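PDB 1H4V: histidine--tRNA ligase from Thermus thermophilus, which catalyses the ATP-dependent attachment of L-histidine to tRNA(His), yielding histidyl-tRNA(His), AMP and diphosphate. Local coordinates for residues Leu78-Gly82 and Met106-Phe111; Arg158-Ser164 and Thr267-His273; Val182-His186 and Leu216-Val222. All coordinates share one frame. Residue numbers count along the deposited sequence, not the author numbering.

Interaction 1 (Leu78-Gly82 and Met106-Phe111); sequences LRPEG and MAGPMF
R79 lays its side chain over the end of strand 102-111, covering M110 and reaching back to P109 and G108. Its segment, 78-82, is the link from strand 75-78 to helix 83-92. It runs roughly against 106-111, with end-to-end directions 143° apart. P80 and F111 have the closest CA atoms, 4.8 Å apart, and G82 CA lies 7.8 Å from M106 CA. One backbone hydrogen bond joins the segments, F111 N to R79 O (2.8 Å). R79 O also meets M110 CA (3.3 Å), and P80 CA meets F111 O (3.4 Å), both as CA-H...O contacts. A water donates to L78 O (2.8 Å) and F111 O (3.0 Å).

R79 has chi1 t, chi2 t and chi3 m, which carries NH1 to P109 O (2.7 Å, hydrogen bond). R79 CD passes 3.2 Å from M110 SD, and M106 CE sits over one guanidinium face. M110 (m, m, t) brings CE to 3.6 Å from G82 N. The F111 ring (chi1 m) has L78 CG over one face; L78 CB is 3.9 Å from F111 CD2. E81 turns away, forms a salt bridge with K52, and caps A84 N of helix 83-92.

Strand 102-111 and its antiparallel partner 123-132 fit motif 2 of the class II synthetase fold. I43 of the second subunit packs on P109 and F111. R79 NH2 has a weak hydrogen bond to T41. Within the contact, the buried guanidinium thus has a polar edge, with the P109 carbonyl as acceptor, and an apolar face covered by the M106 methyl.

Interaction 2 (Arg158-Ser164 and Thr267-His273); sequences RLKVKLS and TAFEVHH
Strands 160-164 and 267-272 pair antiparallel, their axes 4.6 Å apart at closest and 163° between N-to-C directions. K160-H272, K162-E270 and S164-A268 are hydrogen-bonded pairs; V161-V271 and L163-F269 are non-hydrogen-bonded, each with CA atoms 4.4 Å apart. The hydrogen bonds are K160 N to H272 O (2.8 Å), H272 N to K160 O (2.7 Å), K162 N to E270 O (2.7 Å), E270 N to K162 O (2.8 Å), S164 N to A268 O (3.0 Å) and A268 N to S164 O (3.0 Å).

The V161 and L163 face is apolar. V161 and V271 both have chi1 t, with V161 CG2 and V271 CG2 4.4 Å apart. L163 (t, p) puts CD1 4.1 Å from F269 CB and 3.9 Å from T267 CG2. F269 is p with chi2 90°, so its ring leads away from the partner strand. Before the strand, L159 (m, t) sets CD2 4.1 Å from V271 CG1.

The other face carries K160, K162, S164, A268, E270 and H272. K162 (m, t, t, m) rises from this face, with CD 3.4 Å from H272 CD2. H272 (chi1 m, chi2 -84°) hydrogen-bonds to S280 through ND1. K160 (m, m, t, t) meets H272 CB to CB at 4.1 Å, then its end departs. H273 NE2 hydrogen-bonds to E319.

This is a ladder of the largely antiparallel sheet that characterises the class II catalytic domain. Strand 281-287 flanks 267-272, and strand 251-253 flanks 160-165. Helix 137-153 packs on F269 and V271, and helix 231-246 on L163 and T267.

Interaction 3 (Val182-His186 and Leu216-Val222); sequences VLSPH and LLKELGV
L183, H186 and L220 have the most surface buried here. L183 lies near the C-terminal end of helix 169-183. Its m, t rotamer pushes CD2 to 3.6 Å from L220 CD1. The same CD2 reaches L217 CD2 (4.2 Å) and L216 CD2 (4.4 Å). The chain goes on in 3-10 form at S184-P185 toward H186. H186 has chi1 m and chi2 -68°. L220 (m, t) places CD2 over the face of its ring, 3.9 Å from the centroid and 25° off the normal, a CH-pi contact; CD2 is 3.6 Å from H186 NE2. L216 (t, p) adds CD2 at 4.0 Å from H186 CB.

Helices 169-183 and 211-220 meet near their C-terminal ends through aliphatic side chains and a histidine ring. Both segments lie between catalytic regions 1-171 and 229-320, consistent with the insertion domain of histidyl-tRNA synthetases. L216 and L220 stand one turn apart, with L220 N hydrogen-bonded to L216 O (2.9 Å). No hydrogen bond crosses between the segments. The nearest CA atoms are V182-V222 (7.5 Å) and H186-L216 (8.4 Å).

Past the helix, G221 takes positive phi (55°) and the chain turns to V222. V222 (m) then faces V182 (t), with CG1 to CG1 at 3.4 Å.

Interaction 1 is the buried contact, interaction 2 is partly buried, and interaction 3 lies at the surface. Interactions 1 and 2 reach the same mixed sheet of the catalytic region, with centres 22 Å apart. Interaction 2 is a regular ladder between two of its strands. Interaction 1 adds a loop to another strand, using an arginine and one backbone hydrogen bond, close to the second subunit. Interaction 3 joins the ends of two helices and the residues that follow, and is purely apolar and CH-pi across its segments. Its helix 169-183 follows strand 160-165 of interaction 2. Backbone hydrogen bonds mark the two sheet contacts, which also pack apolar side chains; none crosses interaction 3.

Interaction 1 (Leu78-Gly82 and Met106-Phe111)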
# COMPACT_ATOMS: atom_id res chain seq x y z
N LEU A 78 -13.11 2.18 10.67
CA LEU A 78 -11.90 2.38 9.87
C LEU A 78 -10.71 2.24 10.82
O LEU A 78 -10.69 2.85 11.89
CB LEU A 78 -11.91 3.78 9.25
CG LEU A 78 -12.23 3.93 7.76
CD1 LEU A 78 -13.36 3.03 7.35
CD2 LEU A 78 -12.57 5.38 7.46
N ARG A 79 -9.74 1.42 10.44
CA ARG A 79 -8.56 1.18 11.26
C ARG A 79 -7.91 2.45 11.84
O ARG A 79 -7.40 3.29 11.09
CB ARG A 79 -7.52 0.42 10.43
CG ARG A 79 -6.29 0.04 11.22
CD ARG A 79 -5.09 -0.05 10.29
NE ARG A 79 -5.21 -1.16 9.36
CZ ARG A 79 -4.76 -1.13 8.11
NH1 ARG A 79 -4.17 -0.04 7.65
NH2 ARG A 79 -4.88 -2.20 7.35
N PRO A 80 -7.92 2.60 13.17
CA PRO A 80 -7.34 3.75 13.87
C PRO A 80 -5.94 3.48 14.43
O PRO A 80 -5.20 4.40 14.76
CB PRO A 80 -8.34 3.99 15.00
CG PRO A 80 -8.64 2.60 15.41
CD PRO A 80 -8.82 1.86 14.08
N GLU A 81 -5.60 2.20 14.54
CA GLU A 81 -4.30 1.78 15.07
C GLU A 81 -3.96 0.43 14.45
O GLU A 81 -4.80 -0.21 13.83
CB GLU A 81 -4.38 1.59 16.59
CG GLU A 81 -5.31 0.47 17.01
CD GLU A 81 -5.03 -0.05 18.41
OE1 GLU A 81 -5.09 0.75 19.37
OE2 GLU A 81 -4.75 -1.26 18.55
N GLY A 82 -2.72 -0.01 14.63
CA GLY A 82 -2.32 -1.27 14.06
C GLY A 82 -2.29 -2.47 14.99
O GLY A 82 -2.63 -3.58 14.58
N MET A 106 3.87 -4.19 9.73
CA MET A 106 2.89 -3.73 8.77
C MET A 106 3.05 -2.23 8.55
O MET A 106 3.49 -1.49 9.43
CB MET A 106 1.49 -4.06 9.32
CG MET A 106 0.30 -3.49 8.57
SD MET A 106 -1.24 -4.19 9.25
CE MET A 106 -1.69 -3.00 10.53
N ALA A 107 2.70 -1.80 7.35
CA ALA A 107 2.75 -0.40 7.00
C ALA A 107 1.43 -0.14 6.31
O ALA A 107 0.99 -0.93 5.47
CB ALA A 107 3.91 -0.13 6.06
N GLY A 108 0.77 0.96 6.65
CA GLY A 108 -0.49 1.25 6.00
C GLY A 108 -1.20 2.46 6.55
O GLY A 108 -0.74 3.08 7.50
N PRO A 109 -2.33 2.84 5.96
CA PRO A 109 -3.07 4.01 6.45
C PRO A 109 -3.85 3.77 7.75
O PRO A 109 -4.27 2.65 8.02
CB PRO A 109 -3.99 4.33 5.28
CG PRO A 109 -4.27 3.01 4.70
CD PRO A 109 -2.89 2.37 4.68
N MET A 110 -3.99 4.83 8.53
CA MET A 110 -4.74 4.82 9.78
C MET A 110 -5.70 6.00 9.65
O MET A 110 -5.47 6.93 8.88
CB MET A 110 -3.86 5.04 11.00
CG MET A 110 -2.80 3.99 11.21
SD MET A 110 -3.47 2.37 11.55
CE MET A 110 -1.99 1.29 11.30
N PHE A 111 -6.77 5.95 10.42
CA PHE A 111 -7.80 6.97 10.34
C PHE A 111 -8.15 7.51 11.71
O PHE A 111 -8.43 6.78 12.65
CB PHE A 111 -9.00 6.35 9.63
CG PHE A 111 -8.63 5.80 8.29
CD1 PHE A 111 -8.56 6.65 7.18
CD2 PHE A 111 -8.27 4.47 8.14
CE1 PHE A 111 -8.13 6.18 5.94
CE2 PHE A 111 -7.84 3.98 6.90
CZ PHE A 111 -7.77 4.84 5.80
O HOH W 1 -11.14 5.54 12.42

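Interaction 2 (Arg158-Ser164 and Thr267-His273)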
# COMPACT_ATOMS: atom_id res chain seq x y z
N ARG A 158 20.49 12.76 16.21
CA ARG A 158 19.92 13.50 17.33
C ARG A 158 18.59 12.85 17.72
O ARG A 158 17.58 13.52 17.96
CB ARG A 158 19.72 14.97 16.95
CG ARG A 158 21.05 15.71 16.88
CD ARG A 158 20.95 17.10 16.30
NE ARG A 158 22.25 17.76 16.35
CZ ARG A 158 22.56 18.88 15.71
NH1 ARG A 158 21.65 19.49 14.96
NH2 ARG A 158 23.77 19.41 15.83
N LEU A 159 18.61 11.53 17.79
CA LEU A 159 17.44 10.75 18.16
C LEU A 159 17.50 10.51 19.65
O LEU A 159 18.49 9.98 20.15
CB LEU A 159 17.44 9.40 17.42
CG LEU A 159 17.16 9.46 15.92
CD1 LEU A 159 17.30 8.07 15.30
CD2 LEU A 159 15.76 10.01 15.72
N LYS A 160 16.44 10.90 20.37
CA LYS A 160 16.39 10.73 21.82
C LYS A 160 15.47 9.56 22.21
O LYS A 160 14.27 9.58 21.94
CB LYS A 160 15.89 12.01 22.50
CG LYS A 160 16.61 13.30 22.11
CD LYS A 160 18.06 13.33 22.60
CE LYS A 160 18.75 14.63 22.15
NZ LYS A 160 20.20 14.68 22.50
N VAL A 161 16.05 8.54 22.84
CA VAL A 161 15.29 7.38 23.27
C VAL A 161 14.86 7.53 24.73
O VAL A 161 15.70 7.68 25.62
CB VAL A 161 16.11 6.09 23.13
CG1 VAL A 161 15.32 4.90 23.64
CG2 VAL A 161 16.49 5.90 21.67
N LYS A 162 13.56 7.48 24.98
CA LYS A 162 13.06 7.59 26.34
C LYS A 162 12.39 6.29 26.75
O LYS A 162 11.52 5.77 26.06
CB LYS A 162 12.11 8.79 26.45
CG LYS A 162 12.87 10.07 26.13
CD LYS A 162 12.11 11.33 26.48
CE LYS A 162 12.95 12.56 26.13
NZ LYS A 162 14.33 12.48 26.72
N LEU A 163 12.83 5.76 27.88
CA LEU A 163 12.35 4.49 28.40
C LEU A 163 11.64 4.65 29.74
O LEU A 163 11.88 5.60 30.48
CB LEU A 163 13.54 3.53 28.54
CG LEU A 163 13.31 2.12 29.08
CD1 LEU A 163 12.37 1.36 28.17
CD2 LEU A 163 14.65 1.40 29.19
N SER A 164 10.76 3.71 30.05
CA SER A 164 10.03 3.74 31.30
C SER A 164 9.25 2.45 31.46
O SER A 164 9.36 1.53 30.64
CB SER A 164 9.06 4.93 31.32
OG SER A 164 8.31 4.95 32.53
N THR A 267 7.33 -2.34 30.19
CA THR A 267 7.97 -1.49 29.19
C THR A 267 7.14 -0.51 28.37
O THR A 267 6.08 -0.85 27.84
CB THR A 267 8.78 -2.34 28.18
OG1 THR A 267 9.55 -3.31 28.89
CG2 THR A 267 9.73 -1.46 27.39
N ALA A 268 7.63 0.71 28.28
CA ALA A 268 7.01 1.76 27.49
C ALA A 268 8.21 2.55 27.01
O ALA A 268 9.19 2.69 27.74
CB ALA A 268 6.11 2.62 28.34
N PHE A 269 8.15 3.07 25.79
CA PHE A 269 9.28 3.82 25.28
C PHE A 269 8.88 4.70 24.12
O PHE A 269 7.86 4.49 23.49
CB PHE A 269 10.40 2.87 24.85
CG PHE A 269 10.03 2.00 23.70
CD1 PHE A 269 10.28 2.41 22.39
CD2 PHE A 269 9.44 0.75 23.91
CE1 PHE A 269 9.94 1.60 21.31
CE2 PHE A 269 9.09 -0.07 22.84
CZ PHE A 269 9.34 0.36 21.53
N GLU A 270 9.73 5.69 23.86
CA GLU A 270 9.50 6.63 22.78
C GLU A 270 10.83 7.14 22.27
O GLU A 270 11.84 7.12 22.98
CB GLU A 270 8.66 7.81 23.27
CG GLU A 270 7.18 7.64 23.05
CD GLU A 270 6.35 8.76 23.68
OE1 GLU A 270 6.75 9.93 23.56
OE2 GLU A 270 5.28 8.45 24.28
N VAL A 271 10.83 7.58 21.01
CA VAL A 271 12.01 8.14 20.38
C VAL A 271 11.62 9.54 19.92
O VAL A 271 10.69 9.70 19.13
CB VAL A 271 12.46 7.31 19.17
CG1 VAL A 271 13.75 7.87 18.61
CG2 VAL A 271 12.66 5.87 19.58
N HIS A 272 12.31 10.55 20.44
CA HIS A 272 12.02 11.94 20.11
C HIS A 272 13.06 12.54 19.17
O HIS A 272 14.20 12.09 19.13
CB HIS A 272 11.97 12.78 21.39
CG HIS A 272 10.85 12.41 22.31
ND1 HIS A 272 9.57 12.91 22.17
CD2 HIS A 272 10.81 11.56 23.37
CE1 HIS A 272 8.79 12.38 23.10
NE2 HIS A 272 9.52 11.56 23.83
N HIS A 273 12.65 13.57 18.44
CA HIS A 273 13.55 14.25 17.52
C HIS A 273 13.29 15.75 17.51
O HIS A 273 12.15 16.20 17.40
CB HIS A 273 13.40 13.68 16.10
CG HIS A 273 14.23 14.38 15.08
ND1 HIS A 273 13.85 15.56 14.49
CD2 HIS A 273 15.45 14.07 14.56
CE1 HIS A 273 14.79 15.96 13.65
NE2 HIS A 273 15.77 15.07 13.68

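Interaction 3 (Val182-His186 and Leu216-Val222)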
# COMPACT_ATOMS: atom_id res chain seq x y z
N VAL A 182 -4.72 11.65 46.02
CA VAL A 182 -4.13 12.94 45.68
C VAL A 182 -4.99 13.83 44.79
O VAL A 182 -4.98 15.05 44.94
CB VAL A 182 -2.76 12.73 44.98
CG1 VAL A 182 -2.30 14.02 44.32
CG2 VAL A 182 -1.74 12.28 45.99
N LEU A 183 -5.74 13.23 43.87
CA LEU A 183 -6.56 14.02 42.96
C LEU A 183 -8.00 14.25 43.37
O LEU A 183 -8.67 15.12 42.81
CB LEU A 183 -6.51 13.41 41.56
CG LEU A 183 -5.14 13.45 40.90
CD1 LEU A 183 -5.16 12.67 39.59
CD2 LEU A 183 -4.74 14.89 40.65
N SER A 184 -8.50 13.49 44.35
CA SER A 184 -9.89 13.67 44.80
C SER A 184 -10.14 15.05 45.41
O SER A 184 -11.05 15.76 45.00
CB SER A 184 -10.28 12.58 45.80
OG SER A 184 -10.57 11.36 45.12
N PRO A 185 -9.33 15.45 46.41
CA PRO A 185 -9.52 16.76 47.02
C PRO A 185 -9.30 17.94 46.07
O PRO A 185 -9.31 19.09 46.48
CB PRO A 185 -8.54 16.75 48.19
CG PRO A 185 -7.46 15.82 47.73
CD PRO A 185 -8.25 14.71 47.10
N HIS A 186 -9.10 17.64 44.79
CA HIS A 186 -8.89 18.66 43.77
C HIS A 186 -9.84 18.43 42.61
O HIS A 186 -9.64 18.93 41.50
CB HIS A 186 -7.45 18.61 43.26
CG HIS A 186 -6.43 19.02 44.27
ND1 HIS A 186 -6.31 20.31 44.74
CD2 HIS A 186 -5.46 18.31 44.91
CE1 HIS A 186 -5.32 20.38 45.61
NE2 HIS A 186 -4.79 19.18 45.73
N LEU A 216 -3.49 21.35 36.28
CA LEU A 216 -3.54 20.87 37.66
C LEU A 216 -2.40 19.88 37.92
O LEU A 216 -1.72 19.95 38.94
CB LEU A 216 -4.88 20.19 37.94
CG LEU A 216 -5.09 19.61 39.34
CD1 LEU A 216 -5.17 20.74 40.36
CD2 LEU A 216 -6.37 18.79 39.37
N LEU A 217 -2.20 18.96 36.98
CA LEU A 217 -1.16 17.95 37.11
C LEU A 217 0.22 18.59 37.21
O LEU A 217 1.06 18.15 38.02
CB LEU A 217 -1.22 17.00 35.92
CG LEU A 217 -2.55 16.23 35.85
CD1 LEU A 217 -2.63 15.45 34.56
CD2 LEU A 217 -2.66 15.31 37.05
N LYS A 218 0.46 19.61 36.40
CA LYS A 218 1.74 20.31 36.42
C LYS A 218 1.99 20.98 37.78
O LYS A 218 3.12 21.00 38.27
CB LYS A 218 1.77 21.37 35.32
N GLU A 219 0.94 21.51 38.39
CA GLU A 219 1.06 22.17 39.69
C GLU A 219 1.22 21.20 40.85
O GLU A 219 2.07 21.40 41.72
CB GLU A 219 -0.16 23.05 39.97
N LEU A 220 0.40 20.15 40.87
CA LEU A 220 0.48 19.16 41.94
C LEU A 220 1.77 18.35 41.85
O LEU A 220 2.38 18.02 42.87
CB LEU A 220 -0.73 18.22 41.89
CG LEU A 220 -2.12 18.84 42.10
CD1 LEU A 220 -3.16 17.74 42.19
CD2 LEU A 220 -2.13 19.67 43.37
N GLY A 221 2.18 18.04 40.63
CA GLY A 221 3.39 17.26 40.44
C GLY A 221 3.32 15.96 41.23
O GLY A 221 4.15 15.70 42.10
N VAL A 222 2.31 15.15 40.93
CA VAL A 222 2.12 13.88 41.63
C VAL A 222 3.29 12.94 41.34
O VAL A 222 4.08 13.18 40.42
CB VAL A 222 0.79 13.20 41.21
CG1 VAL A 222 -0.38 14.14 41.50
CG2 VAL A 222 0.81 12.84 39.72